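PDB 6VVG: arginine kinase from Cydia pomonella granulosis virus, which binds adenosine monophosphate in its nucleotide pocket and probably acts as a serine/threonine protein kinase. Local coordinates for residues K49-K52 and P53-N57; N140-L144 and E145-Y149; D224-P228 and K229-P233. All coordinates share one frame; numbering follows the deposited sequence.

In the fold
The three contacts follow one another along a single protein kinase fold, and each is a local turn where the chain changes direction. Interaction 1 leaves strand 45-51 of the five-stranded antiparallel sheet and heads for helix 59-66, in the small lobe. Interaction 2 lies near the centre of the chain, about 20 Å from interaction 1 between centres, in the catalytic loop of the large lobe. AMP lies between these two: Lys49 reaches it from one lobe, Glu145 and Leu148 from the other. Interaction 3 opens helix 228-235 in the large lobe, about 21 Å from interaction 2 between centres, away from the nucleotide.

Interaction 1: K49-K52 and P53-N57; sequences KIVK and PSTFN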
ATOM      1  N   LYS A  49     -14.873   8.284 -10.012  1.00 16.13           N
ATOM      2  CA  LYS A  49     -15.039   6.844  -9.860  1.00 13.65           C
ATOM      3  C   LYS A  49     -15.664   6.582  -8.499  1.00 20.56           C
ATOM      4  O   LYS A  49     -15.101   6.974  -7.471  1.00 16.13           O
ATOM      5  CB  LYS A  49     -13.686   6.148  -9.986  1.00 13.87           C
ATOM      6  CG  LYS A  49     -13.667   4.669  -9.691  1.00 15.81           C
ATOM      7  CD  LYS A  49     -12.298   4.096 -10.052  1.00 18.60           C
ATOM      8  CE  LYS A  49     -12.323   2.581 -10.122  1.00 21.44           C
ATOM      9  NZ  LYS A  49     -10.956   2.011 -10.300  1.00 23.69           N
ATOM     10  N   ILE A  50     -16.826   5.938  -8.499  1.00 21.20           N
ATOM     11  CA  ILE A  50     -17.563   5.619  -7.283  1.00 26.04           C
ATOM     12  C   ILE A  50     -17.368   4.138  -6.990  1.00 30.44           C
ATOM     13  O   ILE A  50     -17.697   3.286  -7.822  1.00 26.85           O
ATOM     14  CB  ILE A  50     -19.055   5.953  -7.434  1.00 21.39           C
ATOM     15  CG1 ILE A  50     -19.257   7.450  -7.677  1.00 26.34           C
ATOM     16  CG2 ILE A  50     -19.825   5.514  -6.198  1.00 25.03           C
ATOM     17  CD1 ILE A  50     -20.692   7.835  -8.000  1.00 39.65           C
ATOM     18  N   VAL A  51     -16.856   3.822  -5.803  1.00 22.74           N
ATOM     19  CA  VAL A  51     -16.585   2.443  -5.410  1.00 26.30           C
ATOM     20  C   VAL A  51     -17.573   2.022  -4.332  1.00 21.15           C
ATOM     21  O   VAL A  51     -17.882   2.795  -3.417  1.00 31.04           O
ATOM     22  CB  VAL A  51     -15.133   2.271  -4.919  1.00 29.60           C
ATOM     23  CG1 VAL A  51     -14.913   0.862  -4.387  1.00 33.04           C
ATOM     24  CG2 VAL A  51     -14.143   2.587  -6.036  1.00 25.22           C
ATOM     25  N   LYS A  52     -18.040   0.779  -4.430  1.00 39.23           N
ATOM     26  CA  LYS A  52     -19.048   0.264  -3.516  1.00 38.83           C
ATOM     27  C   LYS A  52     -18.484   0.150  -2.101  1.00 31.42           C
ATOM     28  O   LYS A  52     -17.269   0.022  -1.913  1.00 28.44           O
ATOM     29  CB  LYS A  52     -19.533  -1.109  -3.981  1.00 35.52           C
ATOM     30  CG  LYS A  52     -20.658  -1.100  -5.009  1.00 53.16           C
ATOM     31  CD  LYS A  52     -21.011  -2.522  -5.465  1.00 62.17           C
ATOM     32  CE  LYS A  52     -22.351  -2.976  -4.891  1.00 64.80           C
ATOM     33  NZ  LYS A  52     -22.768  -4.317  -5.397  1.00 70.60           N
ATOM     34  N   PRO A  53     -19.347   0.181  -1.084  1.00 40.61           N
ATOM     35  CA  PRO A  53     -18.868  -0.053   0.286  1.00 39.94           C
ATOM     36  C   PRO A  53     -18.237  -1.427   0.442  1.00 33.32           C
ATOM     37  O   PRO A  53     -18.683  -2.411  -0.152  1.00 32.09           O
ATOM     38  CB  PRO A  53     -20.137   0.087   1.142  1.00 38.09           C
ATOM     39  CG  PRO A  53     -21.300  -0.129   0.155  1.00 42.60           C
ATOM     40  CD  PRO A  53     -20.786   0.510  -1.123  1.00 41.72           C
ATOM     41  N   SER A  54     -17.181  -1.477   1.255  1.00 35.78           N
ATOM     42  CA  SER A  54     -16.517  -2.723   1.636  1.00 37.67           C
ATOM     43  C   SER A  54     -15.906  -3.449   0.441  1.00 38.95           C
ATOM     44  O   SER A  54     -15.754  -4.674   0.462  1.00 35.20           O
ATOM     45  CB  SER A  54     -17.474  -3.659   2.379  1.00 37.64           C
ATOM     46  OG  SER A  54     -17.796  -3.166   3.667  1.00 43.94           O
ATOM     47  N   THR A  55     -15.533  -2.712  -0.603  1.00 31.29           N
ATOM     48  CA  THR A  55     -14.849  -3.313  -1.737  1.00 40.50           C
ATOM     49  C   THR A  55     -13.549  -2.612  -2.104  1.00 27.06           C
ATOM     50  O   THR A  55     -12.876  -3.052  -3.042  1.00 28.77           O
ATOM     51  CB  THR A  55     -15.757  -3.334  -2.979  1.00 32.99           C
ATOM     52  OG1 THR A  55     -16.210  -2.006  -3.270  1.00 42.42           O
ATOM     53  CG2 THR A  55     -16.951  -4.249  -2.765  1.00 40.65           C
ATOM     54  N   PHE A  56     -13.171  -1.550  -1.403  1.00 22.41           N
ATOM     55  CA  PHE A  56     -12.051  -0.738  -1.858  1.00 20.64           C
ATOM     56  C   PHE A  56     -10.719  -1.426  -1.587  1.00 24.83           C
ATOM     57  O   PHE A  56     -10.488  -1.952  -0.494  1.00 20.53           O
ATOM     58  CB  PHE A  56     -12.068   0.628  -1.179  1.00 14.26           C
ATOM     59  CG  PHE A  56     -11.133   1.620  -1.804  1.00 23.32           C
ATOM     60  CD1 PHE A  56     -11.318   2.026  -3.112  1.00 22.12           C
ATOM     61  CD2 PHE A  56     -10.063   2.138  -1.091  1.00 19.47           C
ATOM     62  CE1 PHE A  56     -10.464   2.933  -3.700  1.00 28.38           C
ATOM     63  CE2 PHE A  56      -9.202   3.050  -1.676  1.00 24.71           C
ATOM     64  CZ  PHE A  56      -9.404   3.447  -2.981  1.00 28.15           C
ATOM     65  N   ASN A  57      -9.843  -1.410  -2.591  1.00 13.27           N
ATOM     66  CA  ASN A  57      -8.446  -1.807  -2.441  1.00 18.24           C
ATOM     67  C   ASN A  57      -7.649  -0.553  -2.096  1.00 14.71           C
ATOM     68  O   ASN A  57      -7.431   0.307  -2.955  1.00 15.64           O
ATOM     69  CB  ASN A  57      -7.938  -2.462  -3.725  1.00 16.81           C
ATOM     70  CG  ASN A  57      -6.451  -2.772  -3.684  1.00 14.90           C
ATOM     71  OD1 ASN A  57      -5.773  -2.510  -2.693  1.00 11.00           O
ATOM     72  ND2 ASN A  57      -5.940  -3.336  -4.771  1.00 14.29           N
TER
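Thr55 reaches back across a type II beta turn, Lys52 to Thr55, its OG1 donating a hydrogen bond to Lys52 O at 2.7 Å. The hydroxyl comes in from above the carbonyl plane, 48° out of it, and the chi1 of 56° that sets OG1 between the backbone N and the carbonyl carbon makes this reach possible. The accompanying bond from Thr55 N to the same oxygen is weak, so threonine suits the place by giving the turn a second, shorter link.

The tightly packed part is formed by Val51, Thr55 and Phe56. Val51 CG1 packs 3.3 Å from Thr55 OG1 and meets the edge of the Phe56 ring near its plane, 4.0 Å from CD1. A branched valine gives the ring a second methyl too, CG2. On the outer side Pro53 and Ser54 are exposed corner residues, proline fitting the first inner position of the turn, and the Lys52 chain leads away.

Phe56 also meets Phe79, Leu89 of strand 87-92 and Phe61 of the second subunit. The loop joins the third sheet strand, 45-51, to the regulatory C helix, 59-66, where Leu59 N bonds Asn57 OD1 and Glu60 pairs with Lys49.

Interaction 2: N140-L144 and E145-Y149; sequences NDVKL and ENLLY. With AMP (adenosine monophosphate), chain C.
Asn146 turns its amide back toward Asp141, and the hydrogen bonds here begin with that side chain. Asn146 ND2 gives a hydrogen to Asp141 O over 2.9 Å, with an N-H...O angle of 158°; the donor lies in the carbonyl plane and the acceptor close to the amide plane, which should restrain the amide from rotating. Asparagine suits the place because its NH2 can serve a main-chain oxygen. Two backbone bonds tighten the turn: Asn146 N to Lys143 O at 2.9 Å, and Leu147 N to Leu144 O at 3.1 Å.

Lys143 carries the charged part of the contact: its CG stands between the backbone N and the carbonyl carbon (chi1 49°) and the chain runs out extended. Lys143 NZ forms a long ion pair with Asp141 OD2, 3.9 Å apart, and a hydrogen bond to Thr176 OG1. The Glu145 side chain, bent at chi2, crosses the lysine at about a right angle, with OE1 3.4 Å from Lys143 CD.

His139-Asn140-Asp141 stands in the place of the HRD motif that opens the catalytic loop of protein kinases, with asparagine at the arginine position; the short strand 147-148 follows. By family analogy Asp141 is probably the catalytic aspartate and Asn146 the metal-binding asparagine, which here packs against Asp160.

The apolar contacts are made by Val142, Leu147 and Leu148. Val142 CG1 meets Leu147 CD1 at 4.3 Å, and both side chains pack on helices 115-133 and 192-208. Leu148, a branched hydrocarbon, sets its CD1 methyl over the face of the adenine, 3.8 Å from AMP C6.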
ATOM      1  N   ASN A 140      -0.925  -5.439 -11.590  1.00  9.73           N
ATOM      2  CA  ASN A 140      -1.646  -6.697 -11.438  1.00  8.85           C
ATOM      3  C   ASN A 140      -2.940  -6.776 -12.241  1.00 11.36           C
ATOM      4  O   ASN A 140      -3.668  -7.761 -12.092  1.00  9.79           O
ATOM      5  CB  ASN A 140      -1.968  -6.983  -9.961  1.00  8.57           C
ATOM      6  CG  ASN A 140      -2.535  -8.377  -9.731  1.00 14.02           C
ATOM      7  OD1 ASN A 140      -2.047  -9.367 -10.280  1.00  9.60           O
ATOM      8  ND2 ASN A 140      -3.573  -8.457  -8.907  1.00  8.11           N
ATOM      9  N   ASP A 141      -3.280  -5.779 -13.055  1.00 11.28           N
ATOM     10  CA  ASP A 141      -4.356  -5.973 -14.028  1.00 10.99           C
ATOM     11  C   ASP A 141      -4.009  -5.277 -15.358  1.00 13.81           C
ATOM     12  O   ASP A 141      -4.831  -4.560 -15.933  1.00 12.34           O
ATOM     13  CB  ASP A 141      -5.699  -5.469 -13.477  1.00 14.48           C
ATOM     14  CG  ASP A 141      -6.863  -6.131 -14.176  1.00 18.54           C
ATOM     15  OD1 ASP A 141      -6.703  -7.239 -14.726  1.00 18.20           O
ATOM     16  OD2 ASP A 141      -7.949  -5.570 -14.193  1.00 26.52           O
ATOM     17  N   VAL A 142      -2.741  -5.308 -15.760  1.00  9.04           N
ATOM     18  CA  VAL A 142      -2.333  -4.744 -17.044  1.00 12.07           C
ATOM     19  C   VAL A 142      -3.064  -5.467 -18.170  1.00  7.23           C
ATOM     20  O   VAL A 142      -2.993  -6.696 -18.281  1.00  9.68           O
ATOM     21  CB  VAL A 142      -0.816  -4.868 -17.219  1.00 11.41           C
ATOM     22  CG1 VAL A 142      -0.383  -4.352 -18.573  1.00 12.20           C
ATOM     23  CG2 VAL A 142      -0.094  -4.157 -16.080  1.00  8.68           C
ATOM     24  N   LYS A 143      -3.764  -4.707 -19.007  1.00 11.13           N
ATOM     25  CA  LYS A 143      -4.436  -5.246 -20.181  1.00  8.90           C
ATOM     26  C   LYS A 143      -4.811  -4.081 -21.084  1.00  6.74           C
ATOM     27  O   LYS A 143      -4.736  -2.913 -20.690  1.00  7.49           O
ATOM     28  CB  LYS A 143      -5.670  -6.065 -19.800  1.00 10.38           C
ATOM     29  CG  LYS A 143      -6.618  -5.377 -18.829  1.00 13.92           C
ATOM     30  CD  LYS A 143      -7.880  -6.214 -18.624  1.00 21.19           C
ATOM     31  CE  LYS A 143      -8.675  -5.739 -17.417  1.00 24.96           C
ATOM     32  NZ  LYS A 143     -10.066  -6.277 -17.419  1.00 34.60           N
ATOM     33  N   LEU A 144      -5.234  -4.418 -22.304  1.00  9.20           N
ATOM     34  CA  LEU A 144      -5.540  -3.399 -23.301  1.00 13.11           C
ATOM     35  C   LEU A 144      -6.500  -2.349 -22.754  1.00 13.41           C
ATOM     36  O   LEU A 144      -6.303  -1.146 -22.949  1.00 14.61           O
ATOM     37  CB  LEU A 144      -6.135  -4.058 -24.545  1.00 12.26           C
ATOM     38  CG  LEU A 144      -5.320  -5.168 -25.207  1.00 10.65           C
ATOM     39  CD1 LEU A 144      -6.131  -5.912 -26.251  1.00 16.76           C
ATOM     40  CD2 LEU A 144      -4.074  -4.555 -25.824  1.00 14.44           C
ATOM     41  N   GLU A 145      -7.551  -2.792 -22.067  1.00 13.47           N
ATOM     42  CA  GLU A 145      -8.592  -1.881 -21.614  1.00 13.79           C
ATOM     43  C   GLU A 145      -8.110  -0.925 -20.528  1.00 18.67           C
ATOM     44  O   GLU A 145      -8.771   0.087 -20.273  1.00 13.93           O
ATOM     45  CB  GLU A 145      -9.787  -2.694 -21.112  1.00 20.19           C
ATOM     46  CG  GLU A 145     -10.432  -3.587 -22.173  1.00 23.52           C
ATOM     47  CD  GLU A 145      -9.711  -4.917 -22.363  1.00 23.73           C
ATOM     48  OE1 GLU A 145      -8.612  -5.090 -21.800  1.00 20.50           O
ATOM     49  OE2 GLU A 145     -10.243  -5.787 -23.084  1.00 36.07           O
ATOM     50  N   ASN A 146      -6.975  -1.211 -19.890  1.00 16.24           N
ATOM     51  CA  ASN A 146      -6.428  -0.346 -18.854  1.00  9.78           C
ATOM     52  C   ASN A 146      -5.227   0.460 -19.339  1.00 12.86           C
ATOM     53  O   ASN A 146      -4.482   1.007 -18.519  1.00 10.09           O
ATOM     54  CB  ASN A 146      -6.047  -1.172 -17.625  1.00 14.34           C
ATOM     55  CG  ASN A 146      -7.256  -1.666 -16.862  1.00 19.12           C
ATOM     56  OD1 ASN A 146      -8.344  -1.108 -16.981  1.00 15.01           O
ATOM     57  ND2 ASN A 146      -7.073  -2.719 -16.073  1.00 16.16           N
ATOM     58  N   LEU A 147      -5.024   0.544 -20.650  1.00  7.45           N
ATOM     59  CA  LEU A 147      -3.932   1.306 -21.251  1.00 11.61           C
ATOM     60  C   LEU A 147      -4.581   2.313 -22.200  1.00 10.78           C
ATOM     61  O   LEU A 147      -4.856   2.006 -23.363  1.00  9.94           O
ATOM     62  CB  LEU A 147      -2.946   0.386 -21.961  1.00  9.86           C
ATOM     63  CG  LEU A 147      -2.369  -0.684 -21.029  1.00 12.38           C
ATOM     64  CD1 LEU A 147      -1.499  -1.679 -21.773  1.00 13.50           C
ATOM     65  CD2 LEU A 147      -1.577  -0.036 -19.887  1.00  6.55           C
ATOM     66  N   LEU A 148      -4.847   3.510 -21.686  1.00 10.63           N
ATOM     67  CA  LEU A 148      -5.507   4.549 -22.463  1.00 12.28           C
ATOM     68  C   LEU A 148      -4.528   5.158 -23.460  1.00 16.38           C
ATOM     69  O   LEU A 148      -3.349   5.349 -23.154  1.00 12.23           O
ATOM     70  CB  LEU A 148      -6.068   5.626 -21.536  1.00  9.54           C
ATOM     71  CG  LEU A 148      -6.800   5.131 -20.285  1.00 14.37           C
ATOM     72  CD1 LEU A 148      -7.479   6.284 -19.543  1.00 22.31           C
ATOM     73  CD2 LEU A 148      -7.818   4.045 -20.636  1.00 13.85           C
ATOM     74  N   TYR A 149      -5.028   5.457 -24.659  1.00 13.03           N
ATOM     75  CA  TYR A 149      -4.205   5.892 -25.782  1.00 14.83           C
ATOM     76  C   TYR A 149      -5.135   6.361 -26.893  1.00 14.00           C
ATOM     77  O   TYR A 149      -6.160   5.726 -27.153  1.00 14.69           O
ATOM     78  CB  TYR A 149      -3.301   4.745 -26.271  1.00 16.47           C
ATOM     79  CG  TYR A 149      -2.376   5.083 -27.426  1.00 13.65           C
ATOM     80  CD1 TYR A 149      -2.830   5.056 -28.736  1.00 16.18           C
ATOM     81  CD2 TYR A 149      -1.042   5.406 -27.204  1.00 16.79           C
ATOM     82  CE1 TYR A 149      -1.990   5.357 -29.793  1.00 16.81           C
ATOM     83  CE2 TYR A 149      -0.194   5.708 -28.256  1.00 16.76           C
ATOM     84  CZ  TYR A 149      -0.674   5.680 -29.548  1.00 14.12           C
ATOM     85  OH  TYR A 149       0.165   5.978 -30.599  1.00 19.41           O
TER
HETATM   86  P   AMP C 301     -11.548   2.107 -15.216  1.00121.40           P
HETATM   87  O1P AMP C 301     -11.686   0.632 -15.522  1.00 74.94           O
HETATM   88  O2P AMP C 301     -10.370   2.635 -15.997  1.00 73.79           O
HETATM   89  O3P AMP C 301     -11.529   2.272 -13.715  1.00 59.45           O
HETATM   90  O5' AMP C 301     -12.836   2.884 -15.741  1.00 73.39           O
HETATM   91  C5' AMP C 301     -13.668   2.324 -16.746  1.00 54.83           C
HETATM   92  C4' AMP C 301     -13.452   2.984 -18.087  1.00 48.32           C
HETATM   93  O4' AMP C 301     -13.622   4.423 -17.968  1.00 53.55           O
HETATM   94  C3' AMP C 301     -12.067   2.835 -18.698  1.00 61.86           C
HETATM   95  O3' AMP C 301     -11.864   1.575 -19.314  1.00 66.65           O
HETATM   96  C2' AMP C 301     -12.026   4.005 -19.669  1.00 52.76           C
HETATM   97  O2' AMP C 301     -12.807   3.732 -20.822  1.00 56.30           O
HETATM   98  C1' AMP C 301     -12.728   5.084 -18.843  1.00 52.98           C
HETATM   99  N9  AMP C 301     -11.759   5.840 -18.028  1.00 51.79           N
HETATM  100  C8  AMP C 301     -11.302   5.427 -16.843  1.00 43.61           C
HETATM  101  N7  AMP C 301     -10.438   6.337 -16.394  1.00 40.33           N
HETATM  102  C5  AMP C 301     -10.358   7.315 -17.308  1.00 38.71           C
HETATM  103  C6  AMP C 301      -9.621   8.475 -17.338  1.00 43.85           C
HETATM  104  N6  AMP C 301      -8.677   9.062 -16.409  1.00 28.12           N
HETATM  105  N1  AMP C 301      -9.714   9.296 -18.373  1.00 24.94           N
HETATM  106  C2  AMP C 301     -10.540   8.986 -19.402  1.00 24.63           C
HETATM  107  N3  AMP C 301     -11.267   7.843 -19.377  1.00 36.45           N
HETATM  108  C4  AMP C 301     -11.170   7.009 -18.323  1.00 40.36           C

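Interaction 3: D224-P228 and K229-P233; sequences DAIEP and KDMLP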
ATOM      1  N   ASP A 224     -16.675 -17.359 -20.676  1.00 60.04           N
ATOM      2  CA  ASP A 224     -16.989 -17.078 -19.280  1.00 60.10           C
ATOM      3  C   ASP A 224     -16.487 -18.196 -18.375  1.00 45.65           C
ATOM      4  O   ASP A 224     -16.186 -17.957 -17.198  1.00 46.27           O
ATOM      5  CB  ASP A 224     -18.493 -16.883 -19.098  1.00 64.25           C
ATOM      6  CG  ASP A 224     -18.822 -15.951 -17.943  1.00 72.33           C
ATOM      7  OD1 ASP A 224     -18.607 -16.343 -16.774  1.00 71.37           O
ATOM      8  OD2 ASP A 224     -19.289 -14.820 -18.201  1.00 57.75           O
ATOM      9  N   ALA A 225     -16.361 -19.408 -18.912  1.00 37.56           N
ATOM     10  CA  ALA A 225     -16.011 -20.583 -18.125  1.00 47.70           C
ATOM     11  C   ALA A 225     -14.516 -20.862 -18.087  1.00 47.46           C
ATOM     12  O   ALA A 225     -14.102 -21.832 -17.446  1.00 39.64           O
ATOM     13  CB  ALA A 225     -16.731 -21.823 -18.669  1.00 43.40           C
ATOM     14  N   ILE A 226     -13.694 -20.049 -18.750  1.00 40.86           N
ATOM     15  CA  ILE A 226     -12.261 -20.310 -18.780  1.00 38.18           C
ATOM     16  C   ILE A 226     -11.682 -20.116 -17.385  1.00 22.96           C
ATOM     17  O   ILE A 226     -11.933 -19.100 -16.724  1.00 30.12           O
ATOM     18  CB  ILE A 226     -11.570 -19.402 -19.807  1.00 30.19           C
ATOM     19  CG1 ILE A 226     -10.166 -19.923 -20.116  1.00 28.49           C
ATOM     20  CG2 ILE A 226     -11.483 -17.972 -19.291  1.00 47.97           C
ATOM     21  CD1 ILE A 226     -10.140 -21.240 -20.860  1.00 32.13           C
ATOM     22  N   GLU A 227     -10.903 -21.095 -16.933  1.00 20.76           N
ATOM     23  CA  GLU A 227     -10.359 -21.085 -15.588  1.00 24.83           C
ATOM     24  C   GLU A 227      -8.839 -21.019 -15.624  1.00 20.13           C
ATOM     25  O   GLU A 227      -8.214 -21.435 -16.606  1.00 16.61           O
ATOM     26  CB  GLU A 227     -10.792 -22.334 -14.813  1.00 26.67           C
ATOM     27  CG  GLU A 227     -12.285 -22.400 -14.524  1.00 30.28           C
ATOM     28  CD  GLU A 227     -12.764 -21.275 -13.620  1.00 39.82           C
ATOM     29  OE1 GLU A 227     -11.929 -20.449 -13.192  1.00 49.54           O
ATOM     30  OE2 GLU A 227     -13.977 -21.218 -13.330  1.00 56.76           O
ATOM     31  N   PRO A 228      -8.217 -20.499 -14.561  1.00 15.08           N
ATOM     32  CA  PRO A 228      -6.747 -20.369 -14.575  1.00 15.99           C
ATOM     33  C   PRO A 228      -6.002 -21.614 -15.044  1.00 13.21           C
ATOM     34  O   PRO A 228      -5.061 -21.507 -15.845  1.00 13.57           O
ATOM     35  CB  PRO A 228      -6.431 -20.026 -13.109  1.00 17.24           C
ATOM     36  CG  PRO A 228      -7.633 -19.197 -12.671  1.00 22.21           C
ATOM     37  CD  PRO A 228      -8.825 -19.874 -13.364  1.00 13.27           C
ATOM     38  N   LYS A 229      -6.367 -22.794 -14.538  1.00  8.92           N
ATOM     39  CA  LYS A 229      -5.641 -24.003 -14.900  1.00  7.75           C
ATOM     40  C   LYS A 229      -5.892 -24.412 -16.345  1.00 13.94           C
ATOM     41  O   LYS A 229      -5.080 -25.145 -16.917  1.00 13.47           O
ATOM     42  CB  LYS A 229      -6.018 -25.137 -13.946  1.00 11.43           C
ATOM     43  CG  LYS A 229      -5.350 -25.033 -12.578  1.00 11.76           C
ATOM     44  CD  LYS A 229      -3.847 -25.253 -12.677  1.00 13.86           C
ATOM     45  CE  LYS A 229      -3.137 -24.873 -11.379  1.00 10.69           C
ATOM     46  NZ  LYS A 229      -3.423 -25.833 -10.266  1.00 12.48           N
ATOM     47  N   ASP A 230      -6.990 -23.952 -16.949  1.00 13.20           N
ATOM     48  CA  ASP A 230      -7.211 -24.189 -18.371  1.00 16.01           C
ATOM     49  C   ASP A 230      -6.219 -23.429 -19.241  1.00 13.00           C
ATOM     50  O   ASP A 230      -6.031 -23.787 -20.410  1.00 13.92           O
ATOM     51  CB  ASP A 230      -8.634 -23.789 -18.764  1.00  9.01           C
ATOM     52  CG  ASP A 230      -9.690 -24.635 -18.086  1.00 21.31           C
ATOM     53  OD1 ASP A 230      -9.520 -25.870 -18.032  1.00 21.07           O
ATOM     54  OD2 ASP A 230     -10.694 -24.062 -17.612  1.00 31.08           O
ATOM     55  N   MET A 231      -5.590 -22.380 -18.707  1.00 17.25           N
ATOM     56  CA  MET A 231      -4.629 -21.623 -19.499  1.00 11.34           C
ATOM     57  C   MET A 231      -3.327 -22.392 -19.683  1.00 16.16           C
ATOM     58  O   MET A 231      -2.654 -22.230 -20.708  1.00 14.15           O
ATOM     59  CB  MET A 231      -4.338 -20.274 -18.840  1.00 13.96           C
ATOM     60  CG  MET A 231      -5.524 -19.332 -18.738  1.00 17.95           C
ATOM     61  SD  MET A 231      -6.385 -19.053 -20.295  1.00 15.07           S
ATOM     62  CE  MET A 231      -5.064 -18.428 -21.336  1.00 11.38           C
ATOM     63  N   LEU A 232      -2.961 -23.229 -18.713  1.00 17.43           N
ATOM     64  CA  LEU A 232      -1.643 -23.872 -18.763  1.00 10.40           C
ATOM     65  C   LEU A 232      -1.459 -24.709 -20.007  1.00 10.90           C
ATOM     66  O   LEU A 232      -0.415 -24.548 -20.685  1.00 15.09           O
ATOM     67  CB  LEU A 232      -1.434 -24.715 -17.502  1.00 13.89           C
ATOM     68  CG  LEU A 232      -0.990 -23.949 -16.258  1.00 14.25           C
ATOM     69  CD1 LEU A 232      -0.634 -24.929 -15.132  1.00 12.08           C
ATOM     70  CD2 LEU A 232       0.190 -23.027 -16.531  1.00 13.46           C
ATOM     71  N   PRO A 233      -2.367 -25.611 -20.393  1.00 18.84           N
ATOM     72  CA  PRO A 233      -2.166 -26.351 -21.650  1.00 21.77           C
ATOM     73  C   PRO A 233      -1.926 -25.425 -22.831  1.00 17.31           C
ATOM     74  O   PRO A 233      -1.124 -25.734 -23.722  1.00 19.07           O
ATOM     75  CB  PRO A 233      -3.464 -27.157 -21.817  1.00 19.39           C
ATOM     76  CG  PRO A 233      -4.030 -27.261 -20.426  1.00 14.71           C
ATOM     77  CD  PRO A 233      -3.646 -25.966 -19.734  1.00 12.85           C
TER
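Asp230 folds its carboxylate back over the start of helix 228-235 and accepts a hydrogen from Glu227 N. Glu227 N lies 3.1 Å from Asp230 OD2, which is met on its anti side and 15° out of the carboxylate plane. Asp230 CG lies anti to the carbonyl carbon (chi1 -64°), a torsion that brings OD2 back to the residue before the helix. A short acidic side chain suits this place, since it can reach that N-H one turn back.

Glu227 O is offered two donors, Asp230 N at 2.8 Å and Met231 N at 3.5 Å, but both bonds are weak. Met231 N has the better partner in Pro228 O at 3.0 Å, although it approaches from well above that carbonyl plane. Proline fits the first turn of a helix because it has no N-H to satisfy, and its ring is buried against Tyr173, Thr177 and Phe180.

Apolar atoms add to the contact. Ile226 CD1 touches Asp230 CB at 3.6 Å, and Ile226 CG1 lies 3.9 Å from Met231 SD, where the methionine runs across the isoleucine. Met231, bent at chi2 and chi3, also packs on Tyr211 and on Ile185 of helix 182-185. This large-lobe helix follows helix 192-208 and a loop, away from the nucleotide pocket.

The carboxylate at this N-terminal end would interact favourably with the helix dipole, and its bond to Glu227 N ties the preceding loop to the first turn, where the backbone bonds are partly weak.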